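Local coordinates for protein mitochondrial import inner membrane translocase subunit TIM8 (Saccharomyces cerevisiae, PDB 3CJH) that acts as a mitochondrial intermembrane space chaperone, helping import and insert some multi-pass inner-membrane proteins, and is needed for the transfer of beta-barrel precursors to the outer-membrane sorting machinery, at residues F17-V26 and E38-F49. Sequence-based numbering, arbitrary orientation.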
loop_
_atom_site.group_PDB
_atom_site.type_symbol
_atom_site.label_atom_id
_atom_site.label_comp_id
_atom_site.label_asym_id
_atom_site.label_seq_id
_atom_site.Cartn_x
_atom_site.Cartn_y
_atom_site.Cartn_z
ATOM N N PHE B 17 13.417 2.156 -1.555
ATOM C CA PHE B 17 13.397 3.380 -2.368
ATOM C C PHE B 17 13.041 3.074 -3.804
ATOM O O PHE B 17 12.234 3.773 -4.419
ATOM C CB PHE B 17 14.737 4.102 -2.331
ATOM C CG PHE B 17 15.039 4.742 -1.020
ATOM C CD1 PHE B 17 14.075 5.511 -0.369
ATOM C CD2 PHE B 17 16.295 4.598 -0.428
ATOM C CE1 PHE B 17 14.348 6.108 0.864
ATOM C CE2 PHE B 17 16.580 5.199 0.809
ATOM C CZ PHE B 17 15.604 5.955 1.452
ATOM N N THR B 18 13.649 2.013 -4.322
ATOM C CA THR B 18 13.408 1.586 -5.684
ATOM C C THR B 18 11.940 1.272 -5.854
ATOM O O THR B 18 11.305 1.715 -6.818
ATOM C CB THR B 18 14.224 0.369 -6.046
ATOM O OG1 THR B 18 15.627 0.690 -5.993
ATOM C CG2 THR B 18 13.895 -0.057 -7.439
ATOM N N ASN B 19 11.381 0.547 -4.895
ATOM C CA ASN B 19 9.970 0.210 -4.943
ATOM C C ASN B 19 9.056 1.453 -4.974
ATOM O O ASN B 19 8.123 1.532 -5.785
ATOM C CB ASN B 19 9.614 -0.679 -3.766
ATOM C CG ASN B 19 8.166 -1.081 -3.772
ATOM O OD1 ASN B 19 7.625 -1.483 -4.807
ATOM N ND2 ASN B 19 7.515 -0.960 -2.623
ATOM N N ILE B 20 9.349 2.443 -4.130
ATOM C CA ILE B 20 8.527 3.663 -4.103
ATOM C C ILE B 20 8.706 4.474 -5.379
ATOM O O ILE B 20 7.725 4.884 -6.008
ATOM C CB ILE B 20 8.818 4.644 -2.911
ATOM C CG1 ILE B 20 9.629 4.000 -1.779
ATOM C CG2 ILE B 20 7.469 5.206 -2.377
ATOM C CD1 ILE B 20 9.590 4.759 -0.447
ATOM N N CYS B 21 9.965 4.713 -5.741
ATOM C CA CYS B 21 10.290 5.621 -6.839
ATOM C C CYS B 21 9.967 5.046 -8.198
ATOM O O CYS B 21 9.556 5.765 -9.095
ATOM C CB CYS B 21 11.749 6.041 -6.779
ATOM S SG CYS B 21 12.108 7.146 -5.399
ATOM N N PHE B 22 10.131 3.745 -8.356
ATOM C CA PHE B 22 9.799 3.097 -9.639
ATOM C C PHE B 22 8.327 3.347 -10.016
ATOM O O PHE B 22 8.014 3.735 -11.136
ATOM C CB PHE B 22 10.058 1.612 -9.548
ATOM C CG PHE B 22 9.742 0.859 -10.811
ATOM C CD1 PHE B 22 10.651 0.807 -11.842
ATOM C CD2 PHE B 22 8.552 0.165 -10.949
ATOM C CE1 PHE B 22 10.366 0.087 -13.006
ATOM C CE2 PHE B 22 8.275 -0.548 -12.108
ATOM C CZ PHE B 22 9.179 -0.585 -13.129
ATOM N N LYS B 23 7.433 3.136 -9.058
ATOM C CA LYS B 23 6.012 3.425 -9.245
ATOM C C LYS B 23 5.747 4.853 -9.711
ATOM O O LYS B 23 4.953 5.085 -10.633
ATOM C CB LYS B 23 5.278 3.272 -7.932
ATOM C CG LYS B 23 5.249 1.880 -7.352
ATOM C CD LYS B 23 4.583 1.898 -5.952
ATOM C CE LYS B 23 4.169 0.478 -5.480
ATOM N NZ LYS B 23 2.969 0.461 -4.522
ATOM N N LYS B 24 6.409 5.799 -9.053
ATOM C CA LYS B 24 6.185 7.221 -9.291
ATOM C C LYS B 24 6.825 7.760 -10.556
ATOM O O LYS B 24 6.269 8.677 -11.158
ATOM C CB LYS B 24 6.638 8.043 -8.071
ATOM C CG LYS B 24 5.784 7.700 -6.859
ATOM C CD LYS B 24 6.109 8.458 -5.574
ATOM C CE LYS B 24 5.007 8.199 -4.521
ATOM N NZ LYS B 24 4.941 9.261 -3.472
ATOM N N CYS B 25 7.963 7.203 -10.965
ATOM C CA CYS B 25 8.706 7.702 -12.144
ATOM C C CYS B 25 8.591 6.888 -13.436
ATOM O O CYS B 25 8.762 7.448 -14.524
ATOM C CB CYS B 25 10.180 7.825 -11.837
ATOM S SG CYS B 25 10.527 9.107 -10.663
ATOM N N VAL B 26 8.368 5.581 -13.323
ATOM C CA VAL B 26 8.159 4.747 -14.500
ATOM C C VAL B 26 6.670 4.647 -14.713
ATOM O O VAL B 26 6.003 3.806 -14.095
ATOM C CB VAL B 26 8.720 3.343 -14.334
ATOM C CG1 VAL B 26 8.366 2.506 -15.554
ATOM C CG2 VAL B 26 10.229 3.374 -14.119
ATOM N N GLU B 38 12.898 9.914 -17.212
ATOM C CA GLU B 38 12.661 8.966 -16.116
ATOM C C GLU B 38 13.902 8.586 -15.331
ATOM O O GLU B 38 13.788 8.084 -14.231
ATOM C CB GLU B 38 11.874 7.709 -16.576
ATOM C CG GLU B 38 12.604 6.681 -17.409
ATOM C CD GLU B 38 11.650 5.793 -18.285
ATOM O OE1 GLU B 38 10.539 5.412 -17.836
ATOM O OE2 GLU B 38 12.016 5.461 -19.439
ATOM N N GLU B 39 15.084 8.849 -15.872
ATOM C CA GLU B 39 16.319 8.577 -15.142
ATOM C C GLU B 39 16.604 9.665 -14.092
ATOM O O GLU B 39 17.091 9.389 -12.995
ATOM C CB GLU B 39 17.501 8.475 -16.109
ATOM C CG GLU B 39 18.460 7.363 -15.713
ATOM C CD GLU B 39 19.699 7.282 -16.588
ATOM O OE1 GLU B 39 20.156 8.346 -17.074
ATOM O OE2 GLU B 39 20.217 6.146 -16.779
ATOM N N GLN B 40 16.305 10.905 -14.457
ATOM C CA GLN B 40 16.513 12.071 -13.597
ATOM C C GLN B 40 15.415 12.143 -12.504
ATOM O O GLN B 40 15.664 12.486 -11.344
ATOM C CB GLN B 40 16.498 13.317 -14.484
ATOM C CG GLN B 40 16.935 14.604 -13.812
ATOM C CD GLN B 40 18.458 14.674 -13.562
ATOM O OE1 GLN B 40 19.252 14.082 -14.296
ATOM N NE2 GLN B 40 18.863 15.417 -12.522
ATOM N N CYS B 41 14.188 11.806 -12.888
ATOM C CA CYS B 41 13.068 11.662 -11.947
ATOM C C CYS B 41 13.435 10.658 -10.852
ATOM O O CYS B 41 13.184 10.874 -9.673
ATOM C CB CYS B 41 11.831 11.166 -12.711
ATOM S SG CYS B 41 10.289 10.901 -11.731
ATOM N N LEU B 42 14.051 9.564 -11.280
ATOM C CA LEU B 42 14.481 8.476 -10.404
ATOM C C LEU B 42 15.521 8.909 -9.345
ATOM O O LEU B 42 15.435 8.548 -8.192
ATOM C CB LEU B 42 15.034 7.350 -11.277
ATOM C CG LEU B 42 14.434 5.945 -11.155
ATOM C CD1 LEU B 42 12.975 5.918 -10.708
ATOM C CD2 LEU B 42 14.581 5.184 -12.498
ATOM N N SER B 43 16.493 9.711 -9.741
ATOM C CA SER B 43 17.560 10.144 -8.828
ATOM C C SER B 43 17.144 11.331 -7.964
ATOM O O SER B 43 17.522 11.395 -6.788
ATOM C CB SER B 43 18.820 10.500 -9.604
ATOM O OG SER B 43 18.607 11.642 -10.413
ATOM N N ASN B 44 16.411 12.279 -8.554
ATOM C CA ASN B 44 15.688 13.312 -7.778
ATOM C C ASN B 44 14.796 12.687 -6.697
ATOM O O ASN B 44 14.839 13.081 -5.548
ATOM C CB ASN B 44 14.745 14.105 -8.683
ATOM C CG ASN B 44 15.453 15.021 -9.649
ATOM O OD1 ASN B 44 16.666 15.280 -9.548
ATOM N ND2 ASN B 44 14.683 15.526 -10.615
ATOM N N CYS B 45 13.966 11.725 -7.088
ATOM C CA CYS B 45 13.040 11.034 -6.152
ATOM C C CYS B 45 13.763 10.528 -4.873
ATOM O O CYS B 45 13.355 10.862 -3.755
ATOM C CB CYS B 45 12.319 9.883 -6.879
ATOM S SG CYS B 45 11.108 8.909 -5.933
ATOM N N VAL B 46 14.849 9.770 -5.049
ATOM C CA VAL B 46 15.674 9.297 -3.925
ATOM C C VAL B 46 16.184 10.462 -3.039
ATOM O O VAL B 46 16.099 10.403 -1.803
ATOM C CB VAL B 46 16.959 8.545 -4.377
ATOM C CG1 VAL B 46 17.441 7.607 -3.268
ATOM C CG2 VAL B 46 16.756 7.789 -5.660
ATOM N N ASN B 47 16.738 11.494 -3.676
ATOM C CA ASN B 47 17.333 12.624 -2.961
ATOM C C ASN B 47 16.292 13.388 -2.153
ATOM O O ASN B 47 16.456 13.668 -0.961
ATOM C CB ASN B 47 18.001 13.586 -3.954
ATOM C CG ASN B 47 19.419 13.193 -4.265
ATOM O OD1 ASN B 47 20.277 13.277 -3.400
ATOM N ND2 ASN B 47 19.675 12.761 -5.489
ATOM N N ARG B 48 15.225 13.735 -2.849
ATOM C CA ARG B 48 14.063 14.395 -2.273
ATOM C C ARG B 48 13.483 13.577 -1.103
ATOM O O ARG B 48 13.066 14.123 -0.076
ATOM C CB ARG B 48 13.010 14.592 -3.379
ATOM C CG ARG B 48 12.376 15.943 -3.423
ATOM C CD ARG B 48 13.403 17.110 -3.389
ATOM N NE ARG B 48 14.260 17.176 -4.568
ATOM C CZ ARG B 48 15.598 17.135 -4.571
ATOM N NH1 ARG B 48 16.310 17.029 -3.448
ATOM N NH2 ARG B 48 16.242 17.224 -5.731
ATOM N N PHE B 49 13.490 12.257 -1.245
ATOM C CA PHE B 49 13.025 11.402 -0.159
ATOM C C PHE B 49 13.929 11.486 1.080
ATOM O O PHE B 49 13.444 11.590 2.196
ATOM C CB PHE B 49 12.918 9.953 -0.605
ATOM C CG PHE B 49 11.799 9.259 0.033
ATOM C CD1 PHE B 49 11.952 8.712 1.302
ATOM C CD2 PHE B 49 10.538 9.235 -0.593
ATOM C CE1 PHE B 49 10.882 8.098 1.929
ATOM C CE2 PHE B 49 9.465 8.634 0.019
ATOM C CZ PHE B 49 9.633 8.062 1.294
#
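The rings of Phe-17 and Phe-49 meet at an oblique angle, their planes inclined at 64° and their centroids 5.7 Å apart. At the edge of the Phe-17 ring, near its plane, lies CD1 of Phe-49, 3.6 Å from Phe-17 CE1, while Val-46 CG1 approaches the same ring obliquely. CD1 of Ile-20 reaches the far end of the Phe-49 ring, 3.7 Å from CZ, and an aromatic side chain from a subunit of another protein also meets that ring. Farther along helix 7-25, CB of Val-26 lies over one face of the Phe-22 ring, offset toward its rim.

Next to the Phe-17/Phe-49 pair begin the two disulfides of the twin CX3C motif, Cys-21 to Cys-45 and Cys-25 to Cys-41, each with SG-SG 2.1 Å. Both are left-handed, with bridge torsions near a right angle, and they staple the helical hairpin of the small Tim fold, whose short segments run roughly antiparallel at 138°. Sulfurs anti to the carbonyl carbon on helix 7-25 and anti to the backbone N on helix 36-62 converge across the gap. Cys-25 is a knob among Glu-38, Cys-41, Leu-42 and Cys-45, with Leu-42 CD1 3.6 Å from its CB. The same methyl lies 3.8 Å from Cys-21 O. Glu-38 sets its CB 3.7 Å from Cys-25 O; its OE2 accepts a hydrogen bond from Ser-35 N and salt-bridges a basic side chain of a different neighbouring subunit.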